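Local coordinates for aminomethyltransferase (Bartonella henselae, PDB 3GIR), which is an aminomethyltransferase of the T-protein family, combining a folate-binding domain with a C-terminal barrel domain, at residues Pro103-Leu108 / Pro283-Glu288; Thr272-Ala277 / Lys304-Cys309; Arg308-Leu313 / Met353-Val358. One frame throughout, in Å; residues are numbered along the deposited sequence. Where two conformers were deposited one is given.

Interactions 2 and 3 are neighbours, their centres about 10 Å apart, whereas interaction 1 stands alone, its centre about 20 Å from that of interaction 2 and 27 Å from that of interaction 3. Along the chain the segments of interactions 1 and 2 alternate: 103-108, 272-277, 283-288, 304-309. Interaction 3 opens on Arg308 and Cys309, where interaction 2 ends, and follows strand 309-315 into the six-stranded antiparallel sheet of the barrel family region. Arg310 ties the two together, since its backbone N and NE both probably bond to carbonyls of 272-277. The region from 272 to 309 thus touches both the loop ahead of strand 114-120 and the C-terminal sheet.

Interaction 1: Pro103-Leu108 / Pro283-Glu288; sequences PVDAAL and PKNVRE
Val286, near the start of helix 284-289, sets its two methyl groups against the loop 103-108, and this is the close-packed half of the contact. CG1 of Val286 lies 3.7 Å from the carbonyl O of Pro103, while CG2 of Val286 approaches Asp105 N at 3.6 Å and Asp105 CB at 3.9 Å. The branching explains the division: with CG1 anti to the backbone N (chi1 176°), the two methyls fork over successive parts of the loop. Ring-to-methyl packing is slacker, Pro103 CB being 4.5 Å from Val286 CG1.

Toward solvent the contact becomes polar and looser. Asn285 ND2 donates to Asp105 OD2 over 3.1 Å, but the angle at the hydrogen is 134° and the bond is weak. The two side chains meet nearly at right angles, with carboxylate and amide planes 36° apart, so the amide is tilted against the carboxylate. A stronger claim on the same carboxylate oxygen comes from Lys289, which lies one helical turn after Asn285 and forms a salt bridge with Asp105 OD2. The exposed Leu108 adds one methyl, CD1, placed 3.8 Å from Asn285 ND2.

Pro283 is the N-cap residue, and its carbonyl O accepts from Arg287 N at 3.1 Å to begin the helix. Behind the loop, Pro103 and Val104 rest on Ser117 of strand 114-120, Pro103 and Val286 share Phe292, and Ala106 and Ala107 pack on helix 94-101, placing helix 284-289 beside the loop that joins that helix to the strand.

Interaction 2: Thr272-Ala277 / Lys304-Cys309; sequences TPIDAA and KGPSRC
An ST motif at Thr272 shapes the turn whose Asp275 grips the segment 304-309: Asp275 OD1 accepts from Ser307 N at 3.0 Å, with 157° at the hydrogen. The N-H arrives on the syn side of the carboxylate, 34° out of its plane. In the motif itself, Thr272 OG1 accepts a hydrogen bond from the backbone N of Asp275 over 3.2 Å, nearly straight at 170°. The other carboxylate oxygen, OD2, turns back to its own segment and takes the N-H of Thr272 from above the carboxylate plane, so both ends of the group are tied and its rotation is restrained.

The turn continues as a type I beta turn from Ile274 to Ala277, and it lies against the connection leading from helix 295-304 into strand 309-315 of the C-terminal six-stranded sheet. A water widens the polar contact from OD2: water 2, which donates to Asp275 OD2 at 2.6 Å, is also bonded to Ser307 OG. Asp275 OD2 and Arg308 NE, of opposite charge, stand 5.0 Å apart and are not in direct contact.

On the apolar flank Ile274 crosses the Pro306 ring at about a right angle. Its CG2, anti to the backbone N, comes within 3.8 Å of Pro306 CD. Gly305, where the backbone leaves the helix, has a positive-phi conformation suited to glycine.

Interaction 3: Arg308-Leu313 / Met353-Val358; sequences RCRVGL and MGYVPV
Cys309 and Val356 form an antiparallel hydrogen-bonded pair, as do Val311 and Gly354, between strand segments whose directions differ by 133°, a marked twist. Three of the four bonds measure 2.8 Å, Val311 N to Gly354 O being nearly straight; Val356 N to Cys309 O is longer, at 3.2 Å. Between these pairs, Arg310 and Tyr355 occupy a non-hydrogen-bonded position, their side chains on the same face.

The Tyr355 ring is sandwiched by two arginines. Arg308 lies over one face as a cation-pi partner, its CZ 4.5 Å from the ring centroid and 12° off the normal, with guanidinium and ring planes 37° apart; an extended chain from CG to NE carries the charge there. Arg310 covers the opposite face through its aliphatic base, CB making an off-centre CH-pi contact at 4.2 Å from the centroid. These strands are central in the six-stranded antiparallel sheet of the C-terminal barrel region, and the ring's hydroxyl reaches beyond it to bond with Asp266 O.

On the side of the sheet that carries Arg310 and Tyr355, Met353 SD, in one of two conformers, meets the Arg310 guanidinium at its edge and in its plane, 3.5 Å from NH1, while Arg310 NE bonds to Ala276 O. On the other side, Val311 CG2 and Val356 CG2 touch at 3.9 Å, crossing at about a right angle. Gly354 leaves room there for Leu313 CD1, which lies 3.8 Å from Gly354 N.

Interaction 1: Pro103-Leu108 / Pro283-Glu288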
ATOM      1  N   PRO A 103     -13.652  -4.785  -8.610  1.00 19.66           N
ATOM      2  CA  PRO A 103     -14.748  -5.387  -7.810  1.00 21.12           C
ATOM      3  C   PRO A 103     -15.315  -4.427  -6.760  1.00 22.65           C
ATOM      4  O   PRO A 103     -15.206  -4.664  -5.556  1.00 23.86           O
ATOM      5  CB  PRO A 103     -14.076  -6.604  -7.157  1.00 21.07           C
ATOM      6  CG  PRO A 103     -12.640  -6.160  -7.005  1.00 21.78           C
ATOM      7  CD  PRO A 103     -12.339  -5.253  -8.185  1.00 20.95           C
ATOM      8  N   VAL A 104     -15.985  -3.380  -7.244  1.00 23.74           N
ATOM      9  CA  VAL A 104     -16.557  -2.325  -6.432  1.00 24.06           C
ATOM     10  C   VAL A 104     -17.964  -2.051  -6.932  1.00 24.62           C
ATOM     11  O   VAL A 104     -18.320  -2.397  -8.057  1.00 25.43           O
ATOM     12  CB  VAL A 104     -15.711  -1.011  -6.524  1.00 24.97           C
ATOM     13  CG1 VAL A 104     -14.238  -1.252  -6.116  1.00 26.89           C
ATOM     14  CG2 VAL A 104     -15.773  -0.368  -7.949  1.00 25.45           C
ATOM     15  N   ASP A 105     -18.797  -1.513  -6.068  1.00 26.37           N
ATOM     16  CA  ASP A 105     -20.055  -0.891  -6.517  1.00 27.12           C
ATOM     17  C   ASP A 105     -19.830   0.620  -6.481  1.00 26.28           C
ATOM     18  O   ASP A 105     -20.038   1.281  -5.486  1.00 26.95           O
ATOM     19  CB  ASP A 105     -21.266  -1.310  -5.649  1.00 28.98           C
ATOM     20  CG  ASP A 105     -22.598  -0.834  -6.251  1.00 33.47           C
ATOM     21  OD1 ASP A 105     -22.553   0.039  -7.168  1.00 36.12           O
ATOM     22  OD2 ASP A 105     -23.683  -1.311  -5.793  1.00 40.61           O
ATOM     23  N   ALA A 106     -19.329   1.134  -7.588  1.00 25.29           N
ATOM     24  CA  ALA A 106     -18.930   2.516  -7.673  1.00 24.84           C
ATOM     25  C   ALA A 106     -20.118   3.473  -7.442  1.00 26.50           C
ATOM     26  O   ALA A 106     -19.911   4.587  -6.973  1.00 26.75           O
ATOM     27  CB  ALA A 106     -18.192   2.795  -9.022  1.00 24.48           C
ATOM     28  N   ALA A 107     -21.334   3.032  -7.768  1.00 26.63           N
ATOM     29  CA  ALA A 107     -22.515   3.878  -7.617  1.00 28.47           C
ATOM     30  C   ALA A 107     -22.772   4.112  -6.127  1.00 29.34           C
ATOM     31  O   ALA A 107     -23.157   5.214  -5.722  1.00 31.13           O
ATOM     32  CB  ALA A 107     -23.755   3.232  -8.321  1.00 28.99           C
ATOM     33  N   LEU A 108     -22.484   3.126  -5.290  1.00 31.45           N
ATOM     34  CA  LEU A 108     -22.729   3.255  -3.826  1.00 32.64           C
ATOM     35  C   LEU A 108     -21.641   4.045  -3.112  1.00 32.11           C
ATOM     36  O   LEU A 108     -21.858   4.540  -2.028  1.00 33.14           O
ATOM     37  CB  LEU A 108     -22.835   1.879  -3.154  1.00 33.51           C
ATOM     38  CG  LEU A 108     -23.939   0.914  -3.593  1.00 40.23           C
ATOM     39  CD1 LEU A 108     -23.967  -0.313  -2.654  1.00 42.74           C
ATOM     40  CD2 LEU A 108     -25.343   1.589  -3.729  1.00 44.18           C
ATOM     41  N   PRO A 283     -17.465  -6.467  -0.949  1.00 29.37           N
ATOM     42  CA  PRO A 283     -18.690  -6.706  -0.150  1.00 30.97           C
ATOM     43  C   PRO A 283     -19.618  -7.718  -0.805  1.00 31.20           C
ATOM     44  O   PRO A 283     -19.479  -8.028  -1.981  1.00 30.16           O
ATOM     45  CB  PRO A 283     -19.345  -5.325  -0.041  1.00 31.06           C
ATOM     46  CG  PRO A 283     -18.293  -4.323  -0.462  1.00 32.61           C
ATOM     47  CD  PRO A 283     -17.325  -5.059  -1.378  1.00 31.06           C
ATOM     48  N   LYS A 284     -20.501  -8.297   0.004  1.00 33.10           N
ATOM     49  CA  LYS A 284     -21.437  -9.328  -0.450  1.00 33.72           C
ATOM     50  C   LYS A 284     -22.241  -8.896  -1.668  1.00 33.29           C
ATOM     51  O   LYS A 284     -22.393  -9.663  -2.591  1.00 33.90           O
ATOM     52  CB  LYS A 284     -22.403  -9.766   0.698  1.00 35.33           C
ATOM     53  N   ASN A 285     -22.728  -7.668  -1.704  1.00 35.10           N
ATOM     54  CA  ASN A 285     -23.577  -7.233  -2.838  1.00 35.35           C
ATOM     55  C   ASN A 285     -22.815  -7.248  -4.170  1.00 33.18           C
ATOM     56  O   ASN A 285     -23.328  -7.594  -5.233  1.00 33.23           O
ATOM     57  CB  ASN A 285     -24.293  -5.869  -2.567  1.00 37.55           C
ATOM     58  CG  ASN A 285     -23.440  -4.608  -2.895  1.00 41.38           C
ATOM     59  OD1 ASN A 285     -22.509  -4.258  -2.152  1.00 49.26           O
ATOM     60  ND2 ASN A 285     -23.823  -3.871  -3.977  1.00 45.32           N
ATOM     61  N   VAL A 286     -21.539  -6.938  -4.082  1.00 31.51           N
ATOM     62  CA  VAL A 286     -20.712  -6.924  -5.265  1.00 29.44           C
ATOM     63  C   VAL A 286     -20.436  -8.340  -5.727  1.00 29.73           C
ATOM     64  O   VAL A 286     -20.354  -8.612  -6.934  1.00 28.45           O
ATOM     65  CB  VAL A 286     -19.365  -6.176  -4.960  1.00 28.43           C
ATOM     66  CG1 VAL A 286     -18.435  -6.263  -6.203  1.00 28.27           C
ATOM     67  CG2 VAL A 286     -19.639  -4.693  -4.527  1.00 29.46           C
ATOM     68  N   ARG A 287     -20.233  -9.238  -4.762  1.00 30.22           N
ATOM     69  CA  ARG A 287     -20.037 -10.657  -5.076  1.00 32.16           C
ATOM     70  C   ARG A 287     -21.273 -11.238  -5.734  1.00 33.23           C
ATOM     71  O   ARG A 287     -21.199 -11.971  -6.715  1.00 32.51           O
ATOM     72  CB  ARG A 287     -19.722 -11.455  -3.801  1.00 32.50           C
ATOM     73  CG  ARG A 287     -18.392 -11.126  -3.133  1.00 31.46           C
ATOM     74  CD  ARG A 287     -18.147 -11.996  -1.890  1.00 34.22           C
ATOM     75  NE  ARG A 287     -17.182 -11.372  -0.987  1.00 36.43           N
ATOM     76  CZ  ARG A 287     -16.634 -11.937   0.084  1.00 39.62           C
ATOM     77  NH1 ARG A 287     -16.942 -13.179   0.437  1.00 40.86           N
ATOM     78  NH2 ARG A 287     -15.767 -11.242   0.813  1.00 41.94           N
ATOM     79  N   GLU A 288     -22.413 -10.841  -5.209  1.00 36.36           N
ATOM     80  CA  GLU A 288     -23.691 -11.369  -5.697  1.00 38.29           C
ATOM     81  C   GLU A 288     -24.033 -10.843  -7.079  1.00 38.12           C
ATOM     82  O   GLU A 288     -24.489 -11.606  -7.925  1.00 37.66           O
ATOM     83  CB  GLU A 288     -24.780 -11.124  -4.661  1.00 40.27           C
ATOM     84  CG  GLU A 288     -24.535 -12.046  -3.454  1.00 45.71           C
ATOM     85  CD  GLU A 288     -25.540 -11.921  -2.309  1.00 52.36           C
ATOM     86  OE1 GLU A 288     -26.323 -10.929  -2.282  1.00 57.30           O
ATOM     87  OE2 GLU A 288     -25.496 -12.819  -1.414  1.00 55.06           O
TER

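Interaction 2: Thr272-Ala277 / Lys304-Cys309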
ATOM      1  N   THR A 272      -4.616 -14.829  -5.730  1.00 21.34           N
ATOM      2  CA  THR A 272      -5.949 -14.299  -5.669  1.00 21.35           C
ATOM      3  C   THR A 272      -6.202 -13.613  -4.336  1.00 20.52           C
ATOM      4  O   THR A 272      -5.428 -13.817  -3.404  1.00 20.25           O
ATOM      5  CB  THR A 272      -6.984 -15.403  -5.842  1.00 23.23           C
ATOM      6  OG1 THR A 272      -7.018 -16.227  -4.664  1.00 24.60           O
ATOM      7  CG2 THR A 272      -6.735 -16.204  -7.085  1.00 23.02           C
ATOM      8  N   PRO A 273      -7.294 -12.826  -4.208  1.00 19.79           N
ATOM      9  CA  PRO A 273      -7.568 -12.242  -2.920  1.00 19.33           C
ATOM     10  C   PRO A 273      -7.888 -13.304  -1.864  1.00 19.01           C
ATOM     11  O   PRO A 273      -7.720 -13.042  -0.688  1.00 20.34           O
ATOM     12  CB  PRO A 273      -8.799 -11.334  -3.164  1.00 20.47           C
ATOM     13  CG  PRO A 273      -8.658 -10.984  -4.590  1.00 21.34           C
ATOM     14  CD  PRO A 273      -8.158 -12.259  -5.257  1.00 21.60           C
ATOM     15  N   ILE A 274      -8.308 -14.483  -2.317  1.00 21.43           N
ATOM     16  CA  ILE A 274      -8.626 -15.563  -1.412  1.00 22.14           C
ATOM     17  C   ILE A 274      -7.326 -16.029  -0.773  1.00 20.09           C
ATOM     18  O   ILE A 274      -7.249 -16.106   0.466  1.00 20.97           O
ATOM     19  CB  ILE A 274      -9.384 -16.725  -2.149  1.00 23.65           C
ATOM     20  CG1 ILE A 274     -10.737 -16.243  -2.772  1.00 25.88           C
ATOM     21  CG2 ILE A 274      -9.641 -17.890  -1.199  1.00 26.65           C
ATOM     22  CD1 ILE A 274     -10.667 -15.135  -3.981  1.00 25.76           C
ATOM     23  N   ASP A 275      -6.306 -16.311  -1.593  1.00 20.86           N
ATOM     24  CA  ASP A 275      -5.009 -16.751  -1.054  1.00 20.08           C
ATOM     25  C   ASP A 275      -4.439 -15.649  -0.137  1.00 19.34           C
ATOM     26  O   ASP A 275      -3.835 -15.904   0.885  1.00 20.25           O
ATOM     27  CB  ASP A 275      -3.999 -16.973  -2.195  1.00 21.32           C
ATOM     28  CG  ASP A 275      -4.487 -17.907  -3.269  1.00 26.02           C
ATOM     29  OD1 ASP A 275      -5.224 -18.857  -2.887  1.00 28.07           O
ATOM     30  OD2 ASP A 275      -4.062 -17.681  -4.482  1.00 30.76           O
ATOM     31  N   ALA A 276      -4.591 -14.386  -0.550  1.00 19.22           N
ATOM     32  CA  ALA A 276      -4.031 -13.261   0.158  1.00 19.37           C
ATOM     33  C   ALA A 276      -4.787 -12.770   1.374  1.00 18.94           C
ATOM     34  O   ALA A 276      -4.360 -11.843   2.047  1.00 21.11           O
ATOM     35  CB  ALA A 276      -3.816 -12.066  -0.868  1.00 20.05           C
ATOM     36  N   ALA A 277      -5.923 -13.410   1.668  1.00 19.44           N
ATOM     37  CA  ALA A 277      -6.821 -12.975   2.746  1.00 20.66           C
ATOM     38  C   ALA A 277      -7.170 -11.498   2.664  1.00 21.04           C
ATOM     39  O   ALA A 277      -7.130 -10.770   3.676  1.00 22.05           O
ATOM     40  CB  ALA A 277      -6.243 -13.316   4.162  1.00 21.10           C
ATOM     41  N   LYS A 304     -13.812 -22.991  -3.632  1.00 38.86           N
ATOM     42  CA  LYS A 304     -12.738 -23.965  -3.520  1.00 38.45           C
ATOM     43  C   LYS A 304     -11.814 -23.741  -2.297  1.00 38.56           C
ATOM     44  O   LYS A 304     -11.204 -24.714  -1.818  1.00 39.29           O
ATOM     45  CB  LYS A 304     -11.940 -24.074  -4.823  1.00 39.09           C
ATOM     46  N   GLY A 305     -11.715 -22.504  -1.773  1.00 36.53           N
ATOM     47  CA  GLY A 305     -10.756 -22.189  -0.695  1.00 35.72           C
ATOM     48  C   GLY A 305      -9.333 -21.893  -1.182  1.00 34.65           C
ATOM     49  O   GLY A 305      -8.971 -22.120  -2.346  1.00 35.52           O
ATOM     50  N   PRO A 306      -8.497 -21.366  -0.283  1.00 33.40           N
ATOM     51  CA  PRO A 306      -7.164 -20.885  -0.731  1.00 33.82           C
ATOM     52  C   PRO A 306      -6.186 -22.000  -1.165  1.00 34.57           C
ATOM     53  O   PRO A 306      -6.239 -23.085  -0.623  1.00 32.55           O
ATOM     54  CB  PRO A 306      -6.659 -20.081   0.482  1.00 33.55           C
ATOM     55  CG  PRO A 306      -7.589 -20.387   1.617  1.00 33.92           C
ATOM     56  CD  PRO A 306      -8.880 -20.880   1.045  1.00 32.81           C
ATOM     57  N   SER A 307      -5.331 -21.727  -2.171  1.00 35.10           N
ATOM     58  CA  SER A 307      -4.278 -22.689  -2.607  1.00 35.42           C
ATOM     59  C   SER A 307      -2.997 -22.556  -1.755  1.00 34.98           C
ATOM     60  O   SER A 307      -2.173 -23.469  -1.741  1.00 35.79           O
ATOM     61  CB  SER A 307      -3.982 -22.603  -4.141  1.00 36.79           C
ATOM     62  OG  SER A 307      -3.293 -21.422  -4.569  1.00 36.12           O
ATOM     63  N   ARG A 308      -2.874 -21.417  -1.067  1.00 32.68           N
ATOM     64  CA  ARG A 308      -1.829 -21.127  -0.085  1.00 29.60           C
ATOM     65  C   ARG A 308      -2.376 -19.905   0.651  1.00 27.70           C
ATOM     66  O   ARG A 308      -3.317 -19.275   0.157  1.00 26.67           O
ATOM     67  CB  ARG A 308      -0.551 -20.745  -0.757  1.00 30.88           C
ATOM     68  CG  ARG A 308      -0.698 -19.897  -1.956  1.00 31.73           C
ATOM     69  CD  ARG A 308       0.709 -19.581  -2.419  1.00 35.97           C
ATOM     70  NE  ARG A 308       0.793 -18.711  -3.573  1.00 38.72           N
ATOM     71  CZ  ARG A 308       1.898 -18.031  -3.926  1.00 45.94           C
ATOM     72  NH1 ARG A 308       3.023 -18.091  -3.184  1.00 47.85           N
ATOM     73  NH2 ARG A 308       1.888 -17.262  -5.033  1.00 46.80           N
ATOM     74  N   CYS A 309      -1.811 -19.561   1.806  1.00 23.17           N
ATOM     75  CA  CYS A 309      -2.442 -18.554   2.702  1.00 21.89           C
ATOM     76  C   CYS A 309      -1.419 -17.519   3.129  1.00 18.99           C
ATOM     77  O   CYS A 309      -0.386 -17.896   3.674  1.00 18.53           O
ATOM     78  CB  CYS A 309      -2.964 -19.140   3.973  1.00 22.17           C
ATOM     79  SG  CYS A 309      -4.219 -20.413   3.575  1.00 25.39           S
TER
HETATM   80  O   HOH W   1      -1.233 -18.236  -5.009  1.00 39.64           O
HETATM   81  O   HOH W   2      -4.553 -19.429  -6.276  1.00 45.34           O

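Interaction 3: Arg308-Leu313 / Met353-Val358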
ATOM      1  N   ARG A 308      -2.874 -21.417  -1.067  1.00 32.68           N
ATOM      2  CA  ARG A 308      -1.829 -21.127  -0.085  1.00 29.60           C
ATOM      3  C   ARG A 308      -2.376 -19.905   0.651  1.00 27.70           C
ATOM      4  O   ARG A 308      -3.317 -19.275   0.157  1.00 26.67           O
ATOM      5  CB  ARG A 308      -0.551 -20.745  -0.757  1.00 30.88           C
ATOM      6  CG  ARG A 308      -0.698 -19.897  -1.956  1.00 31.73           C
ATOM      7  CD  ARG A 308       0.709 -19.581  -2.419  1.00 35.97           C
ATOM      8  NE  ARG A 308       0.793 -18.711  -3.573  1.00 38.72           N
ATOM      9  CZ  ARG A 308       1.898 -18.031  -3.926  1.00 45.94           C
ATOM     10  NH1 ARG A 308       3.023 -18.091  -3.184  1.00 47.85           N
ATOM     11  NH2 ARG A 308       1.888 -17.262  -5.033  1.00 46.80           N
ATOM     12  N   CYS A 309      -1.811 -19.561   1.806  1.00 23.17           N
ATOM     13  CA  CYS A 309      -2.442 -18.554   2.702  1.00 21.89           C
ATOM     14  C   CYS A 309      -1.419 -17.519   3.129  1.00 18.99           C
ATOM     15  O   CYS A 309      -0.386 -17.896   3.674  1.00 18.53           O
ATOM     16  CB  CYS A 309      -2.964 -19.140   3.973  1.00 22.17           C
ATOM     17  SG  CYS A 309      -4.219 -20.413   3.575  1.00 25.39           S
ATOM     18  N   ARG A 310      -1.739 -16.223   2.968  1.00 17.39           N
ATOM     19  CA  ARG A 310      -0.863 -15.169   3.485  1.00 18.26           C
ATOM     20  C   ARG A 310      -1.008 -15.024   4.991  1.00 18.49           C
ATOM     21  O   ARG A 310      -2.138 -14.869   5.539  1.00 20.48           O
ATOM     22  CB  ARG A 310      -1.208 -13.826   2.852  1.00 18.32           C
ATOM     23  CG  ARG A 310      -0.230 -12.718   3.333  1.00 18.47           C
ATOM     24  CD  ARG A 310      -0.568 -11.395   2.625  1.00 20.21           C
ATOM     25  NE  ARG A 310      -1.940 -10.982   2.978  1.00 19.52           N
ATOM     26  CZ  ARG A 310      -2.317 -10.303   4.056  1.00 22.36           C
ATOM     27  NH1 ARG A 310      -1.456  -9.776   4.928  1.00 24.57           N
ATOM     28  NH2 ARG A 310      -3.608 -10.065   4.231  1.00 22.83           N
ATOM     29  N   VAL A 311       0.127 -15.162   5.681  1.00 17.55           N
ATOM     30  CA  VAL A 311       0.190 -15.098   7.081  1.00 16.57           C
ATOM     31  C   VAL A 311       1.301 -14.194   7.611  1.00 16.27           C
ATOM     32  O   VAL A 311       2.363 -14.022   6.974  1.00 17.98           O
ATOM     33  CB  VAL A 311       0.305 -16.546   7.750  1.00 18.98           C
ATOM     34  CG1 VAL A 311      -0.906 -17.436   7.401  1.00 19.31           C
ATOM     35  CG2 VAL A 311       1.626 -17.206   7.397  1.00 17.66           C
ATOM     36  N   GLY A 312       1.062 -13.673   8.820  1.00 16.91           N
ATOM     37  CA  GLY A 312       2.135 -13.093   9.576  1.00 16.92           C
ATOM     38  C   GLY A 312       3.065 -14.150  10.080  1.00 17.82           C
ATOM     39  O   GLY A 312       2.606 -15.268  10.402  1.00 17.48           O
ATOM     40  N   LEU A 313       4.347 -13.827  10.215  1.00 15.92           N
ATOM     41  CA  LEU A 313       5.359 -14.739  10.715  1.00 15.44           C
ATOM     42  C   LEU A 313       6.260 -14.032  11.701  1.00 17.66           C
ATOM     43  O   LEU A 313       6.757 -12.953  11.415  1.00 18.41           O
ATOM     44  CB  LEU A 313       6.220 -15.288   9.525  1.00 15.98           C
ATOM     45  CG  LEU A 313       5.468 -16.141   8.527  1.00 16.18           C
ATOM     46  CD1 LEU A 313       6.294 -16.287   7.169  1.00 16.94           C
ATOM     47  CD2 LEU A 313       5.104 -17.520   9.082  1.00 16.27           C
ATOM     48  N   MET A 353       6.051 -11.575   6.775  1.00 17.38           N
ATOM     49  CA  MET A 353       4.797 -12.112   6.241  0.50 17.03           C
ATOM     50  C   MET A 353       5.185 -13.095   5.174  1.00 17.20           C
ATOM     51  O   MET A 353       6.271 -13.039   4.606  1.00 17.16           O
ATOM     52  CB  MET A 353       3.865 -11.040   5.654  0.50 18.02           C
ATOM     53  CG  MET A 353       3.199 -10.206   6.664  0.50 19.49           C
ATOM     54  SD  MET A 353       1.872  -9.163   5.974  0.50 21.62           S
ATOM     55  CE  MET A 353       2.529  -8.813   4.359  0.50 22.73           C
ATOM     56  N   GLY A 354       4.296 -14.050   4.894  1.00 16.17           N
ATOM     57  CA  GLY A 354       4.651 -15.028   3.870  1.00 15.17           C
ATOM     58  C   GLY A 354       3.470 -15.930   3.593  1.00 15.82           C
ATOM     59  O   GLY A 354       2.338 -15.658   4.073  1.00 17.64           O
ATOM     60  N   TYR A 355       3.702 -16.983   2.854  1.00 14.92           N
ATOM     61  CA  TYR A 355       2.706 -17.966   2.442  1.00 14.83           C
ATOM     62  C   TYR A 355       3.028 -19.303   2.995  1.00 15.83           C
ATOM     63  O   TYR A 355       4.151 -19.761   2.900  1.00 17.14           O
ATOM     64  CB  TYR A 355       2.531 -18.070   0.926  1.00 14.69           C
ATOM     65  CG  TYR A 355       1.731 -16.891   0.371  1.00 15.54           C
ATOM     66  CD1 TYR A 355       0.354 -16.945   0.234  1.00 16.40           C
ATOM     67  CD2 TYR A 355       2.366 -15.697   0.053  1.00 19.78           C
ATOM     68  CE1 TYR A 355      -0.363 -15.891  -0.227  1.00 17.13           C
ATOM     69  CE2 TYR A 355       1.606 -14.611  -0.423  1.00 20.23           C
ATOM     70  CZ  TYR A 355       0.258 -14.723  -0.538  1.00 18.62           C
ATOM     71  OH  TYR A 355      -0.544 -13.636  -0.963  1.00 19.62           O
ATOM     72  N   VAL A 356       1.994 -19.957   3.532  1.00 15.73           N
ATOM     73  CA  VAL A 356       2.052 -21.354   4.008  1.00 16.73           C
ATOM     74  C   VAL A 356       0.773 -22.032   3.478  1.00 17.78           C
ATOM     75  O   VAL A 356      -0.239 -21.399   3.200  1.00 18.68           O
ATOM     76  CB  VAL A 356       2.201 -21.440   5.525  1.00 17.00           C
ATOM     77  CG1 VAL A 356       3.533 -20.808   6.025  1.00 18.38           C
ATOM     78  CG2 VAL A 356       0.938 -20.870   6.263  1.00 15.99           C
ATOM     79  N   PRO A 357       0.769 -23.384   3.422  1.00 16.79           N
ATOM     80  CA  PRO A 357      -0.452 -24.034   3.040  1.00 18.97           C
ATOM     81  C   PRO A 357      -1.486 -23.902   4.130  1.00 17.58           C
ATOM     82  O   PRO A 357      -1.172 -23.632   5.311  1.00 18.40           O
ATOM     83  CB  PRO A 357      -0.003 -25.505   2.861  1.00 18.36           C
ATOM     84  CG  PRO A 357       1.478 -25.473   2.795  1.00 17.74           C
ATOM     85  CD  PRO A 357       1.831 -24.339   3.708  1.00 17.12           C
ATOM     86  N   VAL A 358      -2.745 -24.106   3.747  1.00 19.96           N
ATOM     87  CA  VAL A 358      -3.829 -23.907   4.701  1.00 21.31           C
ATOM     88  C   VAL A 358      -3.683 -24.695   6.004  1.00 19.58           C
ATOM     89  O   VAL A 358      -4.004 -24.199   7.088  1.00 20.86           O
ATOM     90  CB  VAL A 358      -5.210 -24.113   3.989  1.00 23.69           C
ATOM     91  CG1 VAL A 358      -5.439 -25.525   3.553  1.00 26.97           C
ATOM     92  CG2 VAL A 358      -6.380 -23.602   4.873  1.00 26.46           C
TER